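Local coordinates for protein paraflagellar rod component (Trypanosoma brucei, PDB 2Q0X) that is of unknown function but adopts the alpha/beta hydrolase fold and is named as a component of the paraflagellar rod, at residues 16-21 / 30-35; 39-44 / 68-73; 93-98 / 128-133; 135-140 / 289-294. All coordinates share one frame; numbering follows the deposited sequence.

Overall arrangement
The four contacts come in order along the chain, each closing before the next opens, and belong to one alpha/beta hydrolase core. Contact 1 pairs the hairpin strands 13-21 and 26-33 at one end of the eight-stranded mixed sheet. Contact 2, whose centre lies about 10 Å away, pairs the parallel strands 40-44 and 69-73, the latter bonded to strand 26-33. Contact 3 ties helix 87-104 to the loop leading into strand 135-143, and its Leu97 packs on both earlier contacts. Contact 4, about 12 Å from contact 2 between centres, lays helix 280-299 on strand 135-143 and touches Trp68. Hairpin, parallel core and C-terminal helix are thus all built on one sheet.

Contact 1: 16-21 / 30-35; sequences HLFTYY and VFMMNM
Val30 meets the Phe18 ring with its branched carbon: CB sits over one face, displaced toward the rim, 4.0 Å from the ring centroid, a CH-pi contact between side chains that lie side by side. In Phe18 a chi1 of 73° sets CG between the backbone N and the carbonyl carbon, and the ring beyond it lies beside Val30, a beta-branched residue well suited to a strand. Met32 comes in at the edge of the same ring, SD 3.6 Å from Phe18 CE1, in a Met-aromatic contact that suits a flexible thioether. Val30 CG2 meets the edge of Tyr20, in the ring plane and 3.5 Å from Tyr20 CE1. Behind these, on the other face of the sheet, Leu17 CD1 touches Phe31 CB at 4.1 Å. The polar edge is backbone: His16 and Met32 exchange two bonds, with N to O 2.9 Å each way, and Phe18 and Val30 exchange two more, so both pairs are antiparallel hydrogen-bonded pairs flanking Leu17 with Phe31. This beta hairpin borders strand 69-73 through strand 26-33 and packs Phe18, Tyr20 and Val30 against Leu97 of helix 87-104, while His16 and Leu17 pair with a strand of the second subunit, continuing the sheet.

Contact 2: 39-44 / 68-73; sequences RCVLWV and WAFVQV
The Arg39 guanidinium stacks flat against Trp68, its plane only 9° from the indole plane and the group centres 3.8 Å apart. The fit is made by the whole side chain: CD sits almost straight above the six-membered ring, 3.5 Å from its centroid, NE lies over the centre of the indole, and CZ is off-centre over the five-membered ring in a cation-pi contact. An extended chain from CG to NE lets arginine follow the broad indole face in this way, and salt bridges to Asp67, Glu109 and Asp295 hold its charged end. Edge-on, Trp68 CE3 comes to 3.4 Å from Cys40 C, the rim of the indole abutting the backbone.

Beyond this stack small and branched side chains interlock. On one face of the sheet the slender Cys40 sits beside Ala69, CB to CB 3.8 Å, and Val71 inserts between Cys40 and Leu42: CG2 touches Cys40 CB, while CG1 meets Leu42 CD1 at 3.7 Å. On the other face Val41 CG1 reaches Phe70 CE2 at 3.9 Å, and the Trp43 ring lies beside the aliphatic part of Gln72, whose amide oxygen bonds to Leu52 N. Backbone bonds alternate between the strands, from Ala69 N to Arg39 O through Trp43 N to Val71 O, with a weak last one at Val73 N. Such a parallel pair, linked through helix 57-64, is the beta-alpha-beta crossover found in the central sheet of the alpha/beta hydrolase fold.

Contact 3: 93-98 / 128-133; sequences DVDDLI and NSAHKS
Asp95 faces the loop at Ser129, whose phi/psi leave the helical region just after helix 119-128, with the two CA atoms 6.2 Å apart. The Asp95 carboxylate then takes three bonds. OD1 accepts from Ser129 OG at a short 2.5 Å. This hydroxyl comes in on the syn side, 23° out of the carboxylate plane, and His131 ND1 adds a weak bond to the same oxygen. Asp95 OD2 uses its syn lone pair for Ala130 N at 2.9 Å. The N-H...O angle there is nearly straight, 168°. In Asp95 a chi1 of -152° sets CG anti to the backbone N, on the side of the loop. A short acidic side chain suits the site, since one branch serves a hydroxyl and an imidazole and the other a backbone N-H. OD1 lies in the plane of the His131 ring, at its edge. Ile98 CG2 packs on His131 CB at 3.8 Å, the two side chains overlapping while heading opposite ways. Ser129 OG in turn accepts from His131 N at 2.8 Å. That last bond defines an ST turn, here clasped by an aspartate of helix 87-104, which thereby ties this helix to the loop leading into strand 135-143.

Contact 4: 135-140 / 289-294; sequences ITRVIL and QFLADE
Phe290 packs against Ile139 and Arg137 where the C-terminal helix 280-299 lies on strand 135-143 of the alpha/beta hydrolase sheet, the short segments running nearly antiparallel at 150° with axes 10.4 Å apart. The close part of the contact centres on Arg137, Ile139, Phe290 and Glu294. Ile139 CG1 reaches Phe290 CE1 at 3.8 Å, and Arg137 offers its CG to the same ring atom at 4.0 Å. A broad aromatic reaches from the helix to the strand, where isoleucine packs against it. Leu291 is looser: its CD2 lies 4.2 Å from Arg137 CG and 4.5 Å from Ile139 CD1, and its other methyl turns to Trp68 of contact 2. The solvent side of the helix, with Gln289, Ala292 and Asp293, adds nothing to the contact. Arg137 is bent at chi2 and chi3, and its long chain gives both apolar carbons for the ring and a charged end. Its NH1 forms a salt bridge with Asp295, while the Glu294 carboxylate, turned 89° from the guanidinium plane, pairs with Arg259. Glu294 CB covers one face of the guanidinium, 3.5 Å from Arg137 NH1, and a weak bond from Arg137 NH2 to Glu294 O spans 3.4 Å.

Contact 1: 16-21 / 30-35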
# COMPACT_ATOMS: atom_id res chain seq x y z
N HIS A 16 -14.61 0.90 -8.65
CA HIS A 16 -13.95 2.04 -9.27
C HIS A 16 -12.77 2.47 -8.42
O HIS A 16 -12.88 2.55 -7.22
CB HIS A 16 -14.92 3.20 -9.45
CG HIS A 16 -15.82 3.06 -10.65
ND1 HIS A 16 -16.89 2.20 -10.67
CD2 HIS A 16 -15.81 3.68 -11.85
CE1 HIS A 16 -17.50 2.29 -11.84
NE2 HIS A 16 -16.86 3.18 -12.58
N LEU A 17 -11.64 2.72 -9.06
CA LEU A 17 -10.43 3.09 -8.35
C LEU A 17 -10.09 4.53 -8.70
O LEU A 17 -10.13 4.92 -9.87
CB LEU A 17 -9.27 2.18 -8.73
CG LEU A 17 -8.00 2.31 -7.89
CD1 LEU A 17 -8.21 1.71 -6.50
CD2 LEU A 17 -6.84 1.65 -8.61
N PHE A 18 -9.74 5.31 -7.69
CA PHE A 18 -9.09 6.58 -7.93
C PHE A 18 -8.08 6.86 -6.85
O PHE A 18 -7.94 6.10 -5.89
CB PHE A 18 -10.12 7.71 -8.05
CG PHE A 18 -10.75 8.10 -6.75
CD1 PHE A 18 -11.80 7.37 -6.23
CD2 PHE A 18 -10.32 9.22 -6.06
CE1 PHE A 18 -12.40 7.73 -5.05
CE2 PHE A 18 -10.90 9.58 -4.86
CZ PHE A 18 -11.96 8.83 -4.36
N THR A 19 -7.33 7.95 -7.05
CA THR A 19 -6.38 8.42 -6.05
C THR A 19 -6.65 9.90 -5.74
O THR A 19 -7.13 10.64 -6.59
CB THR A 19 -4.92 8.23 -6.52
OG1 THR A 19 -4.67 9.08 -7.63
CG2 THR A 19 -4.64 6.76 -6.94
N TYR A 20 -6.37 10.33 -4.52
CA TYR A 20 -6.37 11.75 -4.22
C TYR A 20 -5.02 12.12 -3.63
O TYR A 20 -4.38 11.31 -2.95
CB TYR A 20 -7.54 12.15 -3.32
CG TYR A 20 -7.51 11.55 -1.92
CD1 TYR A 20 -7.87 10.23 -1.70
CD2 TYR A 20 -7.14 12.34 -0.82
CE1 TYR A 20 -7.85 9.68 -0.43
CE2 TYR A 20 -7.11 11.80 0.45
CZ TYR A 20 -7.47 10.46 0.65
OH TYR A 20 -7.46 9.91 1.91
N TYR A 21 -4.58 13.34 -3.93
CA TYR A 21 -3.24 13.80 -3.55
C TYR A 21 -3.20 14.17 -2.08
O TYR A 21 -3.96 15.02 -1.62
CB TYR A 21 -2.80 15.01 -4.38
CG TYR A 21 -2.12 14.68 -5.69
CD1 TYR A 21 -0.74 14.55 -5.78
CD2 TYR A 21 -2.86 14.54 -6.86
CE1 TYR A 21 -0.10 14.25 -6.99
CE2 TYR A 21 -2.24 14.25 -8.09
CZ TYR A 21 -0.87 14.11 -8.15
OH TYR A 21 -0.27 13.82 -9.37
N VAL A 30 -8.16 4.74 -3.44
CA VAL A 30 -9.48 4.55 -2.89
C VAL A 30 -10.23 3.65 -3.86
O VAL A 30 -10.31 3.94 -5.05
CB VAL A 30 -10.26 5.90 -2.74
CG1 VAL A 30 -11.60 5.65 -2.10
CG2 VAL A 30 -9.44 6.96 -1.95
N PHE A 31 -10.76 2.56 -3.34
CA PHE A 31 -11.55 1.62 -4.13
C PHE A 31 -13.01 1.67 -3.66
O PHE A 31 -13.29 1.33 -2.52
CB PHE A 31 -11.02 0.20 -3.97
CG PHE A 31 -11.69 -0.80 -4.85
CD1 PHE A 31 -12.47 -1.80 -4.32
CD2 PHE A 31 -11.50 -0.76 -6.24
CE1 PHE A 31 -13.09 -2.73 -5.16
CE2 PHE A 31 -12.12 -1.66 -7.06
CZ PHE A 31 -12.91 -2.65 -6.52
N MET A 32 -13.91 2.08 -4.55
CA MET A 32 -15.34 2.17 -4.26
C MET A 32 -16.14 1.05 -4.95
O MET A 32 -15.91 0.75 -6.11
CB MET A 32 -15.88 3.50 -4.76
CG MET A 32 -14.97 4.70 -4.49
SD MET A 32 -15.70 6.24 -5.06
CE MET A 32 -15.70 6.05 -6.82
N MET A 33 -17.10 0.47 -4.22
CA MET A 33 -17.99 -0.55 -4.77
C MET A 33 -19.44 -0.13 -4.55
O MET A 33 -19.78 0.35 -3.47
CB MET A 33 -17.77 -1.91 -4.10
CG MET A 33 -16.39 -2.43 -4.28
SD MET A 33 -16.04 -3.81 -3.21
CE MET A 33 -16.99 -5.06 -4.00
N ASN A 34 -20.26 -0.29 -5.59
CA ASN A 34 -21.71 -0.14 -5.47
C ASN A 34 -22.13 1.26 -5.07
O ASN A 34 -22.90 1.46 -4.13
CB ASN A 34 -22.27 -1.19 -4.50
CG ASN A 34 -21.85 -2.61 -4.89
OD1 ASN A 34 -21.97 -2.98 -6.06
ND2 ASN A 34 -21.33 -3.38 -3.93
N MET A 35 -21.63 2.23 -5.83
CA MET A 35 -21.88 3.64 -5.58
C MET A 35 -23.22 4.11 -6.11
O MET A 35 -23.50 5.29 -6.10
CB MET A 35 -20.75 4.48 -6.19
CG MET A 35 -19.38 4.18 -5.62
SD MET A 35 -19.26 4.59 -3.86
CE MET A 35 -19.09 6.39 -3.95

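Contact 2: 39-44 / 68-73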
# COMPACT_ATOMS: atom_id res chain seq x y z
N ARG A 39 -25.05 6.56 0.17
CA ARG A 39 -24.31 6.62 1.42
C ARG A 39 -23.34 5.45 1.41
O ARG A 39 -23.54 4.51 0.67
CB ARG A 39 -25.26 6.52 2.62
CG ARG A 39 -26.17 5.31 2.58
CD ARG A 39 -27.15 5.31 3.71
NE ARG A 39 -27.93 4.08 3.76
CZ ARG A 39 -28.80 3.78 4.73
NH1 ARG A 39 -29.02 4.63 5.72
NH2 ARG A 39 -29.47 2.63 4.69
N CYS A 40 -22.30 5.52 2.24
CA CYS A 40 -21.27 4.49 2.20
C CYS A 40 -20.74 4.07 3.55
O CYS A 40 -20.68 4.86 4.50
CB CYS A 40 -20.09 4.94 1.31
SG CYS A 40 -19.15 6.40 1.87
N VAL A 41 -20.35 2.80 3.63
CA VAL A 41 -19.42 2.35 4.65
C VAL A 41 -17.99 2.59 4.15
O VAL A 41 -17.63 2.18 3.05
CB VAL A 41 -19.63 0.87 4.98
CG1 VAL A 41 -18.55 0.39 5.95
CG2 VAL A 41 -21.04 0.67 5.55
N LEU A 42 -17.19 3.30 4.95
CA LEU A 42 -15.81 3.59 4.65
C LEU A 42 -14.92 2.85 5.64
O LEU A 42 -14.99 3.07 6.86
CB LEU A 42 -15.55 5.09 4.75
CG LEU A 42 -14.10 5.58 4.60
CD1 LEU A 42 -13.50 5.08 3.29
CD2 LEU A 42 -14.04 7.14 4.71
N TRP A 43 -14.04 2.02 5.08
CA TRP A 43 -13.13 1.20 5.85
C TRP A 43 -11.69 1.75 5.83
O TRP A 43 -11.15 2.06 4.79
CB TRP A 43 -13.13 -0.24 5.34
CG TRP A 43 -12.09 -1.08 6.02
CD1 TRP A 43 -12.19 -1.65 7.26
CD2 TRP A 43 -10.79 -1.40 5.54
NE1 TRP A 43 -11.04 -2.32 7.56
CE2 TRP A 43 -10.16 -2.17 6.52
CE3 TRP A 43 -10.09 -1.11 4.37
CZ2 TRP A 43 -8.87 -2.66 6.37
CZ3 TRP A 43 -8.81 -1.59 4.22
CH2 TRP A 43 -8.21 -2.36 5.22
N VAL A 44 -11.09 1.82 7.01
CA VAL A 44 -9.67 2.09 7.18
C VAL A 44 -9.13 1.06 8.18
O VAL A 44 -9.80 0.67 9.13
CB VAL A 44 -9.41 3.61 7.60
CG1 VAL A 44 -9.87 3.91 8.96
CG2 VAL A 44 -7.96 3.96 7.45
N TRP A 68 -25.98 0.44 1.09
CA TRP A 68 -24.74 1.17 1.32
C TRP A 68 -23.68 0.81 0.28
O TRP A 68 -23.50 -0.36 -0.07
CB TRP A 68 -24.18 0.86 2.72
CG TRP A 68 -25.01 1.32 3.91
CD1 TRP A 68 -26.08 0.67 4.46
CD2 TRP A 68 -24.80 2.49 4.72
NE1 TRP A 68 -26.55 1.37 5.54
CE2 TRP A 68 -25.78 2.49 5.72
CE3 TRP A 68 -23.87 3.53 4.69
CZ2 TRP A 68 -25.86 3.50 6.69
CZ3 TRP A 68 -23.97 4.54 5.64
CH2 TRP A 68 -24.96 4.51 6.63
N ALA A 69 -22.95 1.82 -0.21
CA ALA A 69 -21.74 1.58 -0.95
C ALA A 69 -20.68 1.09 0.04
O ALA A 69 -20.85 1.23 1.24
CB ALA A 69 -21.27 2.84 -1.68
N PHE A 70 -19.61 0.49 -0.48
CA PHE A 70 -18.50 0.02 0.33
C PHE A 70 -17.22 0.63 -0.24
O PHE A 70 -16.91 0.42 -1.41
CB PHE A 70 -18.41 -1.53 0.35
CG PHE A 70 -17.47 -2.07 1.41
CD1 PHE A 70 -16.27 -2.69 1.06
CD2 PHE A 70 -17.77 -1.92 2.76
CE1 PHE A 70 -15.40 -3.17 2.02
CE2 PHE A 70 -16.89 -2.39 3.73
CZ PHE A 70 -15.69 -3.02 3.35
N VAL A 71 -16.55 1.45 0.57
CA VAL A 71 -15.36 2.17 0.15
C VAL A 71 -14.20 1.79 1.06
O VAL A 71 -14.38 1.69 2.27
CB VAL A 71 -15.54 3.70 0.21
CG1 VAL A 71 -14.26 4.42 -0.22
CG2 VAL A 71 -16.74 4.15 -0.66
N GLN A 72 -13.02 1.60 0.44
CA GLN A 72 -11.79 1.20 1.11
C GLN A 72 -10.66 2.12 0.74
O GLN A 72 -10.49 2.46 -0.42
CB GLN A 72 -11.41 -0.20 0.66
CG GLN A 72 -12.38 -1.25 1.10
CD GLN A 72 -12.04 -2.61 0.51
OE1 GLN A 72 -11.15 -3.31 0.99
NE2 GLN A 72 -12.75 -2.97 -0.57
N VAL A 73 -9.88 2.53 1.74
CA VAL A 73 -8.72 3.39 1.53
C VAL A 73 -7.58 2.71 2.25
O VAL A 73 -7.77 2.13 3.32
CB VAL A 73 -8.95 4.86 2.07
CG1 VAL A 73 -9.17 4.89 3.58
CG2 VAL A 73 -7.79 5.81 1.69

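Contact 3: 93-98 / 128-133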
# COMPACT_ATOMS: atom_id res chain seq x y z
N ASP A 93 -5.96 13.09 6.46
CA ASP A 93 -6.07 12.52 5.11
C ASP A 93 -7.38 11.77 4.90
O ASP A 93 -8.02 11.92 3.87
CB ASP A 93 -4.91 11.55 4.83
CG ASP A 93 -3.57 12.23 4.82
OD1 ASP A 93 -3.53 13.45 4.62
OD2 ASP A 93 -2.57 11.55 5.05
N VAL A 94 -7.79 10.97 5.88
CA VAL A 94 -9.10 10.31 5.84
C VAL A 94 -10.27 11.30 5.81
O VAL A 94 -11.25 11.08 5.08
CB VAL A 94 -9.25 9.26 6.97
CG1 VAL A 94 -10.64 8.60 6.91
CG2 VAL A 94 -8.12 8.15 6.82
N ASP A 95 -10.16 12.40 6.57
CA ASP A 95 -11.20 13.43 6.59
C ASP A 95 -11.36 14.14 5.24
O ASP A 95 -12.47 14.44 4.81
CB ASP A 95 -10.93 14.46 7.68
CG ASP A 95 -12.22 15.11 8.18
OD1 ASP A 95 -13.24 14.39 8.31
OD2 ASP A 95 -12.19 16.34 8.42
N ASP A 96 -10.23 14.38 4.58
CA ASP A 96 -10.20 14.87 3.20
C ASP A 96 -10.93 13.91 2.24
O ASP A 96 -11.62 14.34 1.32
CB ASP A 96 -8.75 15.07 2.72
CG ASP A 96 -7.98 16.13 3.55
OD1 ASP A 96 -8.64 16.96 4.23
OD2 ASP A 96 -6.71 16.14 3.52
N LEU A 97 -10.77 12.61 2.43
CA LEU A 97 -11.50 11.64 1.60
C LEU A 97 -13.01 11.71 1.89
O LEU A 97 -13.82 11.72 0.97
CB LEU A 97 -10.97 10.22 1.81
CG LEU A 97 -11.74 9.11 1.09
CD1 LEU A 97 -11.88 9.45 -0.43
CD2 LEU A 97 -11.14 7.70 1.35
N ILE A 98 -13.37 11.77 3.17
CA ILE A 98 -14.77 11.94 3.54
C ILE A 98 -15.40 13.15 2.83
O ILE A 98 -16.46 13.04 2.23
CB ILE A 98 -14.97 12.03 5.07
CG1 ILE A 98 -14.58 10.70 5.73
CG2 ILE A 98 -16.43 12.40 5.42
CD1 ILE A 98 -14.55 10.76 7.29
N ASN A 128 -12.25 15.78 15.66
CA ASN A 128 -11.77 16.91 14.85
C ASN A 128 -12.32 17.02 13.41
O ASN A 128 -11.92 17.94 12.68
CB ASN A 128 -10.23 16.87 14.77
CG ASN A 128 -9.56 17.16 16.11
OD1 ASN A 128 -9.86 18.16 16.77
ND2 ASN A 128 -8.65 16.28 16.52
N SER A 129 -13.20 16.12 12.98
CA SER A 129 -13.66 16.14 11.59
C SER A 129 -14.34 17.46 11.20
O SER A 129 -15.07 18.06 11.99
CB SER A 129 -14.63 15.00 11.32
OG SER A 129 -15.04 14.98 9.96
N ALA A 130 -14.10 17.91 9.97
CA ALA A 130 -14.88 18.99 9.37
C ALA A 130 -16.24 18.50 8.89
O ALA A 130 -17.00 19.28 8.34
CB ALA A 130 -14.11 19.63 8.20
N HIS A 131 -16.53 17.20 9.09
CA HIS A 131 -17.67 16.52 8.48
C HIS A 131 -18.46 15.68 9.46
O HIS A 131 -19.17 14.76 9.06
CB HIS A 131 -17.18 15.64 7.31
CG HIS A 131 -16.32 16.37 6.32
ND1 HIS A 131 -14.97 16.12 6.19
CD2 HIS A 131 -16.61 17.35 5.45
CE1 HIS A 131 -14.47 16.91 5.25
NE2 HIS A 131 -15.44 17.67 4.80
N LYS A 132 -18.35 15.99 10.75
CA LYS A 132 -18.97 15.21 11.81
C LYS A 132 -20.48 14.96 11.64
O LYS A 132 -20.98 13.94 12.12
CB LYS A 132 -18.79 15.92 13.17
CG LYS A 132 -17.36 15.97 13.70
CD LYS A 132 -17.36 16.53 15.12
CE LYS A 132 -16.04 17.25 15.45
NZ LYS A 132 -16.04 17.73 16.87
N SER A 133 -21.21 15.92 11.03
CA SER A 133 -22.66 15.77 10.82
C SER A 133 -23.02 14.68 9.83
O SER A 133 -24.12 14.14 9.85
CB SER A 133 -23.29 17.09 10.35
OG SER A 133 -23.16 18.11 11.35

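Contact 4: 135-140 / 289-294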
# COMPACT_ATOMS: atom_id res chain seq x y z
N ILE A 135 -21.08 11.86 9.49
CA ILE A 135 -20.61 10.57 10.01
C ILE A 135 -21.67 10.04 11.00
O ILE A 135 -21.76 10.49 12.14
CB ILE A 135 -19.19 10.72 10.64
CG1 ILE A 135 -18.21 11.24 9.57
CG2 ILE A 135 -18.71 9.37 11.24
CD1 ILE A 135 -16.85 11.69 10.09
N THR A 136 -22.52 9.13 10.53
CA THR A 136 -23.76 8.78 11.25
C THR A 136 -23.68 7.45 12.01
O THR A 136 -24.55 7.13 12.81
CB THR A 136 -24.98 8.75 10.30
OG1 THR A 136 -24.71 7.90 9.20
CG2 THR A 136 -25.33 10.14 9.78
N ARG A 137 -22.64 6.68 11.75
CA ARG A 137 -22.45 5.39 12.41
C ARG A 137 -20.98 5.13 12.45
O ARG A 137 -20.24 5.53 11.57
CB ARG A 137 -23.12 4.23 11.65
CG ARG A 137 -24.61 4.10 11.84
CD ARG A 137 -25.38 4.87 10.79
NE ARG A 137 -26.62 5.48 11.32
CZ ARG A 137 -27.83 5.00 11.09
NH1 ARG A 137 -27.99 3.89 10.40
NH2 ARG A 137 -28.88 5.62 11.56
N VAL A 138 -20.56 4.46 13.51
CA VAL A 138 -19.20 4.04 13.66
C VAL A 138 -19.18 2.54 13.99
O VAL A 138 -19.96 2.07 14.80
CB VAL A 138 -18.46 4.88 14.74
CG1 VAL A 138 -17.07 4.37 14.94
CG2 VAL A 138 -18.44 6.41 14.34
N ILE A 139 -18.28 1.81 13.34
CA ILE A 139 -18.08 0.40 13.61
C ILE A 139 -16.59 0.19 13.86
O ILE A 139 -15.78 0.52 13.02
CB ILE A 139 -18.50 -0.50 12.39
CG1 ILE A 139 -19.97 -0.27 12.01
CG2 ILE A 139 -18.18 -1.98 12.67
CD1 ILE A 139 -20.28 -0.44 10.50
N LEU A 140 -16.26 -0.38 15.01
CA LEU A 140 -14.86 -0.62 15.34
C LEU A 140 -14.65 -2.07 15.71
O LEU A 140 -15.39 -2.64 16.51
CB LEU A 140 -14.41 0.28 16.50
CG LEU A 140 -14.68 1.79 16.40
CD1 LEU A 140 -14.37 2.50 17.71
CD2 LEU A 140 -13.95 2.39 15.26
N GLN A 289 -27.14 -6.05 10.52
CA GLN A 289 -28.19 -5.91 11.53
C GLN A 289 -28.05 -4.59 12.29
O GLN A 289 -29.02 -3.93 12.58
CB GLN A 289 -28.14 -7.10 12.50
CG GLN A 289 -29.26 -7.11 13.58
CD GLN A 289 -30.59 -7.66 13.07
OE1 GLN A 289 -30.84 -7.75 11.86
NE2 GLN A 289 -31.47 -8.02 14.01
N PHE A 290 -26.82 -4.21 12.60
CA PHE A 290 -26.53 -2.92 13.21
C PHE A 290 -27.00 -1.76 12.31
O PHE A 290 -27.70 -0.87 12.74
CB PHE A 290 -25.03 -2.79 13.48
CG PHE A 290 -24.59 -1.41 13.85
CD1 PHE A 290 -23.82 -0.66 12.99
CD2 PHE A 290 -24.97 -0.86 15.06
CE1 PHE A 290 -23.41 0.64 13.35
CE2 PHE A 290 -24.57 0.44 15.40
CZ PHE A 290 -23.78 1.17 14.53
N LEU A 291 -26.59 -1.78 11.05
CA LEU A 291 -26.98 -0.73 10.13
C LEU A 291 -28.50 -0.69 9.95
O LEU A 291 -29.09 0.38 9.95
CB LEU A 291 -26.24 -0.87 8.78
CG LEU A 291 -24.72 -0.61 8.84
CD1 LEU A 291 -24.08 -0.93 7.49
CD2 LEU A 291 -24.37 0.83 9.27
N ALA A 292 -29.11 -1.87 9.82
CA ALA A 292 -30.56 -1.99 9.67
C ALA A 292 -31.31 -1.50 10.92
O ALA A 292 -32.24 -0.69 10.81
CB ALA A 292 -30.94 -3.45 9.35
N ASP A 293 -30.91 -1.98 12.09
CA ASP A 293 -31.58 -1.60 13.34
C ASP A 293 -31.51 -0.09 13.60
O ASP A 293 -32.47 0.50 14.08
CB ASP A 293 -31.02 -2.36 14.54
CG ASP A 293 -31.45 -3.83 14.58
OD1 ASP A 293 -32.43 -4.24 13.92
OD2 ASP A 293 -30.80 -4.59 15.32
N GLU A 294 -30.38 0.53 13.29
CA GLU A 294 -30.23 1.97 13.52
C GLU A 294 -31.07 2.81 12.55
O GLU A 294 -31.50 3.89 12.92
CB GLU A 294 -28.76 2.41 13.46
CG GLU A 294 -27.89 1.79 14.54
CD GLU A 294 -28.42 2.02 15.96
OE1 GLU A 294 -29.03 3.07 16.22
OE2 GLU A 294 -28.19 1.15 16.82